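Local coordinates for CYCLIN domain-containing protein (Chaetomium thermophilum, PDB 6Z3U) that probably acts as the cyclin H subunit of the CAK complex, a regulatory partner that works with MAT1 to activate the kinase CDK7, at residues A[90-93]-A[94-98]; A[221-224]-A[225-229]; A[334-337]-A[338-341]; A[344-347]-A[348-352]; A[356-359]-A[360-363]. All blocks are in the same frame, centred on the assembly; numbering follows the deposited sequence.

Interaction 1 of 5, residues A[90-93]-A[94-98]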
loop_
_atom_site.group_PDB
_atom_site.type_symbol
_atom_site.label_atom_id
_atom_site.label_comp_id
_atom_site.label_asym_id
_atom_site.label_seq_id
_atom_site.Cartn_x
_atom_site.Cartn_y
_atom_site.Cartn_z
ATOM N N VAL A 90 3.488 23.801 11.925
ATOM C CA VAL A 90 3.213 22.443 11.464
ATOM C C VAL A 90 2.349 21.708 12.481
ATOM O O VAL A 90 1.397 21.007 12.119
ATOM C CB VAL A 90 4.527 21.690 11.191
ATOM C CG1 VAL A 90 4.250 20.217 10.920
ATOM C CG2 VAL A 90 5.258 22.319 10.026
ATOM N N THR A 91 2.663 21.865 13.768
ATOM C CA THR A 91 1.869 21.213 14.803
ATOM C C THR A 91 0.457 21.781 14.845
ATOM O O THR A 91 -0.515 21.034 15.006
ATOM C CB THR A 91 2.554 21.373 16.161
ATOM O OG1 THR A 91 3.919 20.945 16.058
ATOM C CG2 THR A 91 1.852 20.545 17.223
ATOM N N PHE A 92 0.324 23.100 14.700
ATOM C CA PHE A 92 -0.997 23.719 14.720
ATOM C C PHE A 92 -1.847 23.225 13.555
ATOM O O PHE A 92 -3.020 22.878 13.730
ATOM C CB PHE A 92 -0.857 25.243 14.687
ATOM C CG PHE A 92 -2.148 25.969 14.430
ATOM C CD1 PHE A 92 -3.078 26.141 15.442
ATOM C CD2 PHE A 92 -2.425 26.492 13.178
ATOM C CE1 PHE A 92 -4.265 26.810 15.207
ATOM C CE2 PHE A 92 -3.611 27.163 12.938
ATOM C CZ PHE A 92 -4.531 27.323 13.954
ATOM N N TYR A 93 -1.266 23.179 12.356
ATOM C CA TYR A 93 -2.018 22.769 11.177
ATOM C C TYR A 93 -2.200 21.260 11.094
ATOM O O TYR A 93 -3.125 20.801 10.414
ATOM C CB TYR A 93 -1.329 23.289 9.912
ATOM C CG TYR A 93 -1.551 24.770 9.690
ATOM C CD1 TYR A 93 -2.812 25.261 9.376
ATOM C CD2 TYR A 93 -0.505 25.678 9.803
ATOM C CE1 TYR A 93 -3.026 26.613 9.180
ATOM C CE2 TYR A 93 -0.710 27.035 9.606
ATOM C CZ TYR A 93 -1.974 27.495 9.295
ATOM O OH TYR A 93 -2.194 28.839 9.094
ATOM N N THR A 94 -1.348 20.478 11.760
ATOM C CA THR A 94 -1.607 19.045 11.867
ATOM C C THR A 94 -2.846 18.781 12.715
ATOM O O THR A 94 -3.612 17.852 12.435
ATOM C CB THR A 94 -0.392 18.327 12.458
ATOM O OG1 THR A 94 0.774 18.632 11.684
ATOM C CG2 THR A 94 -0.607 16.819 12.460
ATOM N N ALA A 95 -3.052 19.581 13.764
ATOM C CA ALA A 95 -4.264 19.448 14.564
ATOM C C ALA A 95 -5.485 19.909 13.782
ATOM O O ALA A 95 -6.556 19.301 13.877
ATOM C CB ALA A 95 -4.125 20.241 15.863
ATOM N N GLU A 96 -5.345 20.988 13.007
ATOM C CA GLU A 96 -6.449 21.442 12.168
ATOM C C GLU A 96 -6.767 20.411 11.094
ATOM O O GLU A 96 -7.937 20.195 10.755
ATOM C CB GLU A 96 -6.108 22.792 11.538
ATOM C CG GLU A 96 -7.261 23.434 10.774
ATOM C CD GLU A 96 -6.956 24.857 10.343
ATOM O OE1 GLU A 96 -6.182 25.038 9.380
ATOM O OE2 GLU A 96 -7.488 25.796 10.972
ATOM N N LEU A 97 -5.735 19.769 10.544
ATOM C CA LEU A 97 -5.950 18.703 9.572
ATOM C C LEU A 97 -6.790 17.584 10.174
ATOM O O LEU A 97 -7.755 17.115 9.559
ATOM C CB LEU A 97 -4.599 18.174 9.085
ATOM C CG LEU A 97 -4.600 17.074 8.026
ATOM C CD1 LEU A 97 -3.370 17.196 7.141
ATOM C CD2 LEU A 97 -4.645 15.696 8.667
ATOM N N LEU A 98 -6.439 17.146 11.388
ATOM C CA LEU A 98 -7.203 16.094 12.049
ATOM C C LEU A 98 -8.638 16.538 12.304
ATOM O O LEU A 98 -9.588 15.789 12.047
ATOM C CB LEU A 98 -6.520 15.697 13.358
ATOM C CG LEU A 98 -5.155 15.018 13.248
ATOM C CD1 LEU A 98 -4.569 14.767 14.628
ATOM C CD2 LEU A 98 -5.265 13.719 12.477
#
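Glu96 lies beside the ring of Tyr93 on one turn of helix 83-103, an alpha-helix of the all-helical cyclin fold, and the contact follows the i to i+3 and i+4 spacing of that helix. The CB of Glu96 sits above the preceding turn, 3.8 Å from Phe92 O. With CG anti to the backbone N (chi1 -173°) the chain runs back toward the N-terminal end of the helix, alongside the side chain of Tyr93 and pointing the same way, and it stays extended to the carboxylate. There the two oxygens divide. OE1 of Glu96 comes to the edge of the tyrosine ring, near its plane, 3.4 Å from Tyr93 CD1, while OE2 leans obliquely toward the Phe92 ring, 4.5 Å from Phe92 CZ. The carboxylate is turned 63° from the tyrosine plane, so the two groups meet at an edge and do not stack. The other aromatic covers a tyrosine face, with Phe92 CD2 over the centre of the Tyr93 ring. The tyrosine's polar end is bound to Arg354, and Glu96 also packs on Gln133 and Leu136 of helix 132-146. Four backbone bonds hold the turn, from Thr94 N to Val90 O through Leu97 N to Tyr93 O, the latter 2.8 Å. Val90 O takes a second donor: the hydroxyl of Thr94, placed beside its own backbone N, turns back on that carbonyl. This hydroxyl bond is modelled at a doubtfully short 2.5 Å between Thr94 OG1 and Val90 O.

Interaction 2 of 5, residues A[221-224]-A[225-229]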
loop_
_atom_site.group_PDB
_atom_site.type_symbol
_atom_site.label_atom_id
_atom_site.label_comp_id
_atom_site.label_asym_id
_atom_site.label_seq_id
_atom_site.Cartn_x
_atom_site.Cartn_y
_atom_site.Cartn_z
ATOM N N LEU A 221 -3.979 7.069 20.553
ATOM C CA LEU A 221 -3.359 6.827 19.257
ATOM C C LEU A 221 -3.919 7.760 18.192
ATOM O O LEU A 221 -3.207 8.132 17.253
ATOM C CB LEU A 221 -3.562 5.369 18.843
ATOM C CG LEU A 221 -2.795 4.309 19.640
ATOM C CD1 LEU A 221 -3.122 2.918 19.115
ATOM C CD2 LEU A 221 -1.292 4.554 19.595
ATOM N N ARG A 222 -5.188 8.150 18.327
ATOM C CA ARG A 222 -5.838 9.012 17.350
ATOM C C ARG A 222 -5.320 10.444 17.365
ATOM O O ARG A 222 -5.657 11.207 16.453
ATOM C CB ARG A 222 -7.349 9.022 17.599
ATOM C CG ARG A 222 -8.079 7.811 17.038
ATOM C CD ARG A 222 -9.357 7.517 17.811
ATOM N NE ARG A 222 -10.192 6.536 17.124
ATOM C CZ ARG A 222 -11.521 6.507 17.178
ATOM N NH1 ARG A 222 -12.186 5.574 16.511
ATOM N NH2 ARG A 222 -12.186 7.404 17.896
ATOM N N PHE A 223 -4.528 10.836 18.365
ATOM C CA PHE A 223 -4.098 12.226 18.455
ATOM C C PHE A 223 -2.634 12.349 18.865
ATOM O O PHE A 223 -1.852 13.028 18.193
ATOM C CB PHE A 223 -4.978 12.983 19.454
ATOM C CG PHE A 223 -4.741 14.464 19.470
ATOM C CD1 PHE A 223 -5.421 15.284 18.585
ATOM C CD2 PHE A 223 -3.843 15.039 20.353
ATOM C CE1 PHE A 223 -5.215 16.648 18.581
ATOM C CE2 PHE A 223 -3.633 16.406 20.355
ATOM C CZ PHE A 223 -4.322 17.210 19.468
ATOM N N SER A 224 -2.259 11.701 19.968
ATOM C CA SER A 224 -0.943 11.937 20.560
ATOM C C SER A 224 0.210 11.663 19.603
ATOM O O SER A 224 1.084 12.538 19.461
ATOM C CB SER A 224 -0.802 11.101 21.837
ATOM O OG SER A 224 -1.357 11.774 22.952
ATOM N N PRO A 225 0.294 10.512 18.929
ATOM C CA PRO A 225 1.465 10.247 18.083
ATOM C C PRO A 225 1.404 10.910 16.717
ATOM O O PRO A 225 2.411 10.895 15.994
ATOM C CB PRO A 225 1.455 8.720 17.960
ATOM C CG PRO A 225 -0.001 8.376 17.979
ATOM C CD PRO A 225 -0.671 9.395 18.888
ATOM N N LEU A 226 0.264 11.492 16.345
ATOM C CA LEU A 226 0.136 12.210 15.086
ATOM C C LEU A 226 0.551 13.669 15.211
ATOM O O LEU A 226 0.990 14.271 14.224
ATOM C CB LEU A 226 -1.308 12.135 14.588
ATOM C CG LEU A 226 -1.890 10.726 14.470
ATOM C CD1 LEU A 226 -3.340 10.791 14.016
ATOM C CD2 LEU A 226 -1.068 9.866 13.526
ATOM N N ILE A 227 0.421 14.246 16.407
ATOM C CA ILE A 227 0.813 15.632 16.634
ATOM C C ILE A 227 2.264 15.751 17.085
ATOM O O ILE A 227 2.852 16.836 16.971
ATOM C CB ILE A 227 -0.115 16.285 17.673
ATOM C CG1 ILE A 227 -1.573 16.219 17.206
ATOM C CG2 ILE A 227 0.276 17.730 17.918
ATOM C CD1 ILE A 227 -1.834 16.885 15.861
ATOM N N THR A 228 2.855 14.674 17.590
ATOM C CA THR A 228 4.241 14.641 18.026
ATOM C C THR A 228 5.068 13.846 17.018
ATOM O O THR A 228 4.549 13.320 16.029
ATOM C CB THR A 228 4.346 14.041 19.430
ATOM O OG1 THR A 228 5.626 14.355 19.993
ATOM C CG2 THR A 228 4.170 12.528 19.382
ATOM N N ASP A 229 6.375 13.754 17.279
ATOM C CA ASP A 229 7.300 13.043 16.404
ATOM C C ASP A 229 7.386 11.551 16.714
ATOM O O ASP A 229 8.443 10.940 16.507
ATOM C CB ASP A 229 8.690 13.679 16.490
ATOM C CG ASP A 229 8.703 15.112 16.003
ATOM O OD1 ASP A 229 7.781 15.498 15.252
ATOM O OD2 ASP A 229 9.641 15.853 16.366
#
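Phe223 and Ile227 meet at the start of helix 224-227, a single short turn within the cyclin C-terminal domain, with Phe223 in the N-cap position. The hydrogen bonds come first. Phe223 O accepts from Ile227 N at 3.1 Å, and the C=O...N angle of 169° puts this donor almost straight ahead of the oxygen. A weaker bond reaches the same oxygen from Leu226 N at 3.2 Å, so two successive amides share one carbonyl, the Leu226 amide only weakly. Thr228 N closes the next turn on Ser224 O, again weakly, at 3.3 Å. Pro225 has no N-H to give, which suits the first turn of a helix, where no earlier turn of the same helix offers a carbonyl.

The CH-pi contact is face-on. Ile227 CG1 stands 3.7 Å from the centroid of the Phe223 ring, only 13° off the ring normal. A chi1 of -172°, with CG opposite the backbone N, swings the phenyl group over the turn, although the CB itself starts away from the helix. The remaining packing is aliphatic: Leu221 CD2 approaches Pro225 CG at 4.3 Å, and both residues also lean on Ile239 of helix 236-247.

The polar ends have partners beyond the turn. Arg222 is salt-bridged to Asp108, and the Ser224 hydroxyl is bonded to Glu332 O. Ile227 presses against Thr91, Thr94 and Leu98 of helix 83-103, which packs the turn against that helix. On the leucine beside it, Leu226 CD1 lies 3.4 Å from Arg222 O.

Interaction 3 of 5, residues A[334-337]-A[338-341]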
loop_
_atom_site.group_PDB
_atom_site.type_symbol
_atom_site.label_atom_id
_atom_site.label_comp_id
_atom_site.label_asym_id
_atom_site.label_seq_id
_atom_site.Cartn_x
_atom_site.Cartn_y
_atom_site.Cartn_z
ATOM N N PRO A 334 -4.859 13.503 24.274
ATOM C CA PRO A 334 -6.093 13.914 23.582
ATOM C C PRO A 334 -6.765 15.141 24.172
ATOM O O PRO A 334 -7.487 15.843 23.451
ATOM C CB PRO A 334 -6.989 12.673 23.709
ATOM C CG PRO A 334 -6.042 11.532 23.842
ATOM C CD PRO A 334 -4.849 12.063 24.588
ATOM N N GLU A 335 -6.565 15.422 25.462
ATOM C CA GLU A 335 -7.188 16.600 26.055
ATOM C C GLU A 335 -6.698 17.883 25.397
ATOM O O GLU A 335 -7.404 18.897 25.411
ATOM C CB GLU A 335 -6.912 16.651 27.560
ATOM C CG GLU A 335 -7.645 15.598 28.377
ATOM C CD GLU A 335 -7.177 14.192 28.074
ATOM O OE1 GLU A 335 -5.949 13.983 27.972
ATOM O OE2 GLU A 335 -8.035 13.295 27.927
ATOM N N ARG A 336 -5.500 17.857 24.813
ATOM C CA ARG A 336 -4.935 19.027 24.154
ATOM C C ARG A 336 -5.649 19.382 22.857
ATOM O O ARG A 336 -5.283 20.385 22.233
ATOM C CB ARG A 336 -3.447 18.797 23.885
ATOM C CG ARG A 336 -2.611 18.656 25.151
ATOM C CD ARG A 336 -2.098 20.006 25.639
ATOM N NE ARG A 336 -1.027 20.516 24.789
ATOM C CZ ARG A 336 -0.398 21.672 24.978
ATOM N NH1 ARG A 336 0.563 22.044 24.144
ATOM N NH2 ARG A 336 -0.730 22.459 25.995
ATOM N N ARG A 337 -6.645 18.597 22.436
ATOM C CA ARG A 337 -7.408 18.943 21.240
ATOM C C ARG A 337 -7.984 20.348 21.344
ATOM O O ARG A 337 -8.033 21.086 20.353
ATOM C CB ARG A 337 -8.536 17.935 21.023
ATOM C CG ARG A 337 -8.112 16.635 20.372
ATOM C CD ARG A 337 -9.318 15.740 20.121
ATOM N NE ARG A 337 -9.016 14.325 20.326
ATOM C CZ ARG A 337 -8.655 13.473 19.367
ATOM N NH1 ARG A 337 -8.409 12.207 19.674
ATOM N NH2 ARG A 337 -8.541 13.877 18.107
ATOM N N GLU A 338 -8.431 20.730 22.539
ATOM C CA GLU A 338 -9.002 22.054 22.749
ATOM C C GLU A 338 -7.942 23.145 22.804
ATOM O O GLU A 338 -8.253 24.308 22.523
ATOM C CB GLU A 338 -9.825 22.058 24.040
ATOM C CG GLU A 338 -10.951 21.032 24.046
ATOM C CD GLU A 338 -11.462 20.722 25.441
ATOM O OE1 GLU A 338 -11.430 21.626 26.304
ATOM O OE2 GLU A 338 -11.889 19.570 25.672
ATOM N N HIS A 339 -6.699 22.798 23.154
ATOM C CA HIS A 339 -5.636 23.798 23.201
ATOM C C HIS A 339 -5.322 24.344 21.817
ATOM O O HIS A 339 -5.133 25.554 21.648
ATOM C CB HIS A 339 -4.378 23.195 23.825
ATOM C CG HIS A 339 -3.149 24.026 23.628
ATOM N ND1 HIS A 339 -2.942 25.218 24.286
ATOM C CD2 HIS A 339 -2.064 23.839 22.838
ATOM C CE1 HIS A 339 -1.781 25.728 23.916
ATOM N NE2 HIS A 339 -1.229 24.911 23.036
ATOM N N TRP A 340 -5.254 23.470 20.814
ATOM C CA TRP A 340 -4.923 23.893 19.460
ATOM C C TRP A 340 -6.120 24.448 18.700
ATOM O O TRP A 340 -5.943 24.942 17.582
ATOM C CB TRP A 340 -4.316 22.719 18.691
ATOM C CG TRP A 340 -3.046 22.211 19.307
ATOM C CD1 TRP A 340 -2.913 21.152 20.156
ATOM C CD2 TRP A 340 -1.730 22.749 19.127
ATOM N NE1 TRP A 340 -1.596 20.994 20.514
ATOM C CE2 TRP A 340 -0.848 21.962 19.896
ATOM C CE3 TRP A 340 -1.211 23.818 18.390
ATOM C CZ2 TRP A 340 0.522 22.208 19.946
ATOM C CZ3 TRP A 340 0.151 24.062 18.442
ATOM C CH2 TRP A 340 1.001 23.261 19.213
ATOM N N ASN A 341 -7.324 24.372 19.268
ATOM C CA ASN A 341 -8.507 24.999 18.695
ATOM C C ASN A 341 -8.960 26.204 19.511
ATOM O O ASN A 341 -10.003 26.793 19.209
ATOM C CB ASN A 341 -9.645 23.982 18.581
ATOM C CG ASN A 341 -10.799 24.487 17.731
ATOM O OD1 ASN A 341 -10.605 25.264 16.796
ATOM N ND2 ASN A 341 -12.009 24.044 18.056
#
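The carbonyl oxygen of Arg336 receives two weak backbone bonds, from His339 N at 2.9 Å and from Trp340 N at 3.4 Å, where residues 338-340 hold helical phi/psi without a regular bond pattern. Beside this turn the guanidinium of Arg336 lies flat on the imidazole of His339, with centres 3.9 Å apart and planes at 16°. The two side chains point the same way; the arginine reaches its place through bends at chi2 and chi3, its NH1 coming 3.4 Å from His339 CD2. The NH2 of Arg336 stands over the centre of the imidazole. That ring in turn presents its CD2 atom to a face of Trp340, offset toward the rim, while Trp340 NE1 lies at the histidine's edge, so the three flat groups form a compact cluster.

Glu332 fixes it from outside: its carboxylate forms a salt bridge with Arg336 NE and a hydrogen bond with Trp340 NE1. Trp340 also packs on Leu88, Thr91 and Ala95 of helix 83-103, and His339 on Val345 and Gln349. The contact is a guanidinium-imidazole stack on a surface loop, in the connection between helices 313-330 and 343-358.

Interaction 4 of 5, residues A[344-347]-A[348-352]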
loop_
_atom_site.group_PDB
_atom_site.type_symbol
_atom_site.label_atom_id
_atom_site.label_comp_id
_atom_site.label_asym_id
_atom_site.label_seq_id
_atom_site.Cartn_x
_atom_site.Cartn_y
_atom_site.Cartn_z
ATOM N N THR A 344 -7.951 31.951 22.039
ATOM C CA THR A 344 -6.928 32.740 22.717
ATOM C C THR A 344 -5.526 32.228 22.408
ATOM O O THR A 344 -4.602 33.024 22.213
ATOM C CB THR A 344 -7.169 32.728 24.227
ATOM O OG1 THR A 344 -8.512 33.148 24.499
ATOM C CG2 THR A 344 -6.194 33.661 24.931
ATOM N N VAL A 345 -5.347 30.905 22.369
ATOM C CA VAL A 345 -4.052 30.346 21.989
ATOM C C VAL A 345 -3.703 30.753 20.565
ATOM O O VAL A 345 -2.548 31.074 20.258
ATOM C CB VAL A 345 -4.064 28.815 22.151
ATOM C CG1 VAL A 345 -2.790 28.210 21.585
ATOM C CG2 VAL A 345 -4.233 28.439 23.612
ATOM N N TYR A 346 -4.694 30.747 19.676
ATOM C CA TYR A 346 -4.457 31.148 18.295
ATOM C C TYR A 346 -4.002 32.600 18.227
ATOM O O TYR A 346 -2.933 32.908 17.686
ATOM C CB TYR A 346 -5.732 30.936 17.473
ATOM C CG TYR A 346 -5.620 31.387 16.034
ATOM C CD1 TYR A 346 -4.918 30.634 15.103
ATOM C CD2 TYR A 346 -6.217 32.566 15.609
ATOM C CE1 TYR A 346 -4.812 31.044 13.788
ATOM C CE2 TYR A 346 -6.118 32.984 14.298
ATOM C CZ TYR A 346 -5.414 32.220 13.391
ATOM O OH TYR A 346 -5.312 32.630 12.081
ATOM N N LYS A 347 -4.799 33.507 18.794
ATOM C CA LYS A 347 -4.499 34.931 18.696
ATOM C C LYS A 347 -3.162 35.273 19.338
ATOM O O LYS A 347 -2.470 36.188 18.880
ATOM C CB LYS A 347 -5.625 35.738 19.340
ATOM C CG LYS A 347 -5.518 37.239 19.138
ATOM C CD LYS A 347 -6.397 37.986 20.125
ATOM C CE LYS A 347 -6.513 39.454 19.766
ATOM N NZ LYS A 347 -7.483 40.154 20.648
ATOM N N ALA A 348 -2.784 34.560 20.399
ATOM C CA ALA A 348 -1.582 34.901 21.149
ATOM C C ALA A 348 -0.332 34.214 20.614
ATOM O O ALA A 348 0.730 34.840 20.541
ATOM C CB ALA A 348 -1.771 34.542 22.625
ATOM N N GLN A 349 -0.428 32.939 20.236
ATOM C CA GLN A 349 0.747 32.164 19.857
ATOM C C GLN A 349 0.869 31.913 18.364
ATOM O O GLN A 349 1.990 31.859 17.853
ATOM C CB GLN A 349 0.742 30.805 20.571
ATOM C CG GLN A 349 0.851 30.887 22.083
ATOM C CD GLN A 349 1.018 29.523 22.726
ATOM O OE1 GLN A 349 0.266 29.153 23.628
ATOM N NE2 GLN A 349 2.012 28.767 22.267
ATOM N N ILE A 350 -0.245 31.760 17.654
ATOM C CA ILE A 350 -0.205 31.387 16.243
ATOM C C ILE A 350 -0.261 32.611 15.338
ATOM O O ILE A 350 0.535 32.740 14.405
ATOM C CB ILE A 350 -1.356 30.404 15.926
ATOM C CG1 ILE A 350 -1.113 29.050 16.602
ATOM C CG2 ILE A 350 -1.525 30.238 14.417
ATOM C CD1 ILE A 350 0.146 28.335 16.144
ATOM N N GLN A 351 -1.206 33.517 15.583
ATOM C CA GLN A 351 -1.386 34.651 14.679
ATOM C C GLN A 351 -0.108 35.455 14.489
ATOM O O GLN A 351 0.220 35.787 13.335
ATOM C CB GLN A 351 -2.534 35.533 15.182
ATOM C CG GLN A 351 -2.867 36.679 14.246
ATOM C CD GLN A 351 -3.212 36.198 12.848
ATOM O OE1 GLN A 351 -4.046 35.309 12.671
ATOM N NE2 GLN A 351 -2.553 36.772 11.847
ATOM N N PRO A 352 0.639 35.820 15.535
ATOM C CA PRO A 352 1.919 36.508 15.304
ATOM C C PRO A 352 2.809 35.798 14.297
ATOM O O PRO A 352 3.466 36.453 13.479
ATOM C CB PRO A 352 2.564 36.537 16.696
ATOM C CG PRO A 352 1.464 36.266 17.678
ATOM C CD PRO A 352 0.209 35.903 16.940
#
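Tyr346 O accepts two backbone bonds, from Gln351 N at 2.8 Å and Ile350 N at 2.9 Å, the two donors reaching it from opposite faces of the carbonyl plane. The i+5 bond is the straighter, with an N-H...O angle of 168° against 138° for the i+4 bond. Before this widening the helix is regular: Ala348 N binds Thr344 O, and Gln349 N binds Val345 O at 2.8 Å. Beyond it, Pro352 has no amide hydrogen, and its CD lies 3.3 Å from Lys347 O; the helix kinks here.

The side chains pack along two flanks of this turn. The tyrosine ring swings across Ile350 at about a right angle, and Tyr346 CE1 meets Ile350 CG2 at 3.4 Å, obliquely to the ring. The amide of Gln351, its plane turned 75° from the ring, approaches the phenol end, which also lies near Arg354. On the other flank Val345 CG1 touches Gln349 OE1 at 3.8 Å, and His339 packs on both residues. Ile350 is buried against Leu88, Leu89 and Phe92 of helix 83-103. The i to i+5 bond within an otherwise alpha-helical run is characteristic of a pi-bulge, here followed by a kink at Pro352 of helix 343-358.

Interaction 5 of 5, residues A[356-359]-A[360-363]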
loop_
_atom_site.group_PDB
_atom_site.type_symbol
_atom_site.label_atom_id
_atom_site.label_comp_id
_atom_site.label_asym_id
_atom_site.label_seq_id
_atom_site.Cartn_x
_atom_site.Cartn_y
_atom_site.Cartn_z
ATOM N N LYS A 356 4.370 37.021 10.559
ATOM C CA LYS A 356 5.786 36.995 10.209
ATOM C C LYS A 356 6.004 36.194 8.932
ATOM O O LYS A 356 6.863 36.537 8.112
ATOM C CB LYS A 356 6.604 36.422 11.369
ATOM C CG LYS A 356 8.111 36.552 11.191
ATOM C CD LYS A 356 8.886 35.839 12.297
ATOM C CE LYS A 356 8.817 36.591 13.618
ATOM N NZ LYS A 356 9.788 36.051 14.615
ATOM N N LEU A 357 5.223 35.128 8.747
ATOM C CA LEU A 357 5.343 34.305 7.549
ATOM C C LEU A 357 4.794 35.014 6.318
ATOM O O LEU A 357 5.242 34.746 5.197
ATOM C CB LEU A 357 4.609 32.981 7.769
ATOM C CG LEU A 357 4.595 31.965 6.626
ATOM C CD1 LEU A 357 6.004 31.531 6.265
ATOM C CD2 LEU A 357 3.743 30.764 7.004
ATOM N N ASN A 358 3.836 35.924 6.505
ATOM C CA ASN A 358 3.167 36.563 5.378
ATOM C C ASN A 358 4.063 37.546 4.639
ATOM O O ASN A 358 3.737 37.930 3.511
ATOM C CB ASN A 358 1.906 37.277 5.872
ATOM C CG ASN A 358 1.070 37.841 4.742
ATOM O OD1 ASN A 358 0.617 37.111 3.863
ATOM N ND2 ASN A 358 0.844 39.148 4.770
ATOM N N LYS A 359 5.177 37.962 5.240
ATOM C CA LYS A 359 6.055 38.952 4.634
ATOM C C LYS A 359 7.414 38.394 4.231
ATOM O O LYS A 359 8.207 39.122 3.626
ATOM C CB LYS A 359 6.242 40.145 5.585
ATOM C CG LYS A 359 6.424 39.784 7.054
ATOM C CD LYS A 359 6.285 41.019 7.938
ATOM C CE LYS A 359 6.263 40.654 9.414
ATOM N NZ LYS A 359 5.853 41.797 10.270
ATOM N N CYS A 360 7.704 37.129 4.536
ATOM C CA CYS A 360 8.969 36.514 4.153
ATOM C C CYS A 360 8.773 35.249 3.327
ATOM O O CYS A 360 9.739 34.510 3.103
ATOM C CB CYS A 360 9.806 36.192 5.394
ATOM S SG CYS A 360 9.162 34.823 6.378
ATOM N N ARG A 361 7.553 34.982 2.870
ATOM C CA ARG A 361 7.268 33.772 2.117
ATOM C C ARG A 361 7.842 33.856 0.702
ATOM O O ARG A 361 8.142 34.934 0.181
ATOM C CB ARG A 361 5.760 33.534 2.043
ATOM C CG ARG A 361 4.990 34.665 1.376
ATOM C CD ARG A 361 3.497 34.405 1.405
ATOM N NE ARG A 361 2.727 35.474 0.776
ATOM C CZ ARG A 361 2.613 35.643 -0.537
ATOM N NH1 ARG A 361 3.238 34.826 -1.375
ATOM N NH2 ARG A 361 1.881 36.639 -1.016
ATOM N N ASP A 362 7.995 32.692 0.086
ATOM C CA ASP A 362 8.468 32.617 -1.293
ATOM C C ASP A 362 7.429 33.234 -2.221
ATOM O O ASP A 362 6.265 32.813 -2.196
ATOM C CB ASP A 362 8.729 31.163 -1.673
ATOM C CG ASP A 362 9.511 31.024 -2.965
ATOM O OD1 ASP A 362 9.211 31.758 -3.929
ATOM O OD2 ASP A 362 10.425 30.174 -3.015
ATOM N N PRO A 363 7.788 34.222 -3.047
ATOM C CA PRO A 363 6.763 34.876 -3.876
ATOM C C PRO A 363 6.290 34.042 -5.056
ATOM O O PRO A 363 5.148 34.219 -5.497
ATOM C CB PRO A 363 7.460 36.161 -4.344
ATOM C CG PRO A 363 8.908 35.830 -4.320
ATOM C CD PRO A 363 9.106 34.869 -3.182
HETATM O O HOH W 1 0.055 36.183 1.157
#
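Cys360 and Leu357 meet where helix 343-358 runs out, and the contact is the C-terminal end of that helix passing into the loop before helix 368-380. The backbone link between them is feeble: Cys360 N gives a weak bond to Leu357 O at 3.5 Å, a last i to i+3 turn. Cys360 is the residue most enclosed. Its SG lies between the backbone N and the carbonyl carbon (chi1 71°), which folds the thiol back over the helix end, 3.4 Å from Lys356 O and 4.0 Å from Leu357 CA. Pro78 packs on the same cysteine from outside. Leu357 turns its side chain to Ile127 and Met128, while its carbonyl meets Arg361, whose CB is 3.4 Å from Leu357 O.

Arg361 then runs alongside Asn358, the two side chains pointing the same way, with amide and guanidinium planes 42° apart. The arginine chain is extended from CG to NE, and this carries Arg361 NE to 3.8 Å from Asn358 O, which lies obliquely to the guanidinium. The guanidinium also makes a cation-pi contact with Trp366 farther along the loop. Beyond it, Asp362 is tied to Met128 through the backbone. A water links the two polar side chains: it donates to Asn358 OD1 at 2.9 Å and weakly accepts from Arg361 NE at 2.8 Å.

All five contacts are local and follow one another in series, so none nests in or crosses another; what they share is side-chain packing. From the N terminus, interaction 1 sits on helix 83-103, which later parts of the chain return to cover. Interaction 2 folds Ile227 against Thr91, with CG2 to CG2 3.3 Å. Interaction 3, in the loop 334-341, bridges helix 83-103 and the 221-229 turn, which it joins where Phe223 CE1 meets Arg337 CG at 3.4 Å. Interaction 4 continues from that loop onto the same helix, bringing Tyr346 and Ile350 to Phe92. Interaction 5, whose centre lies about 20 Å from that of interaction 1, ends the helix that interaction 4 occupies.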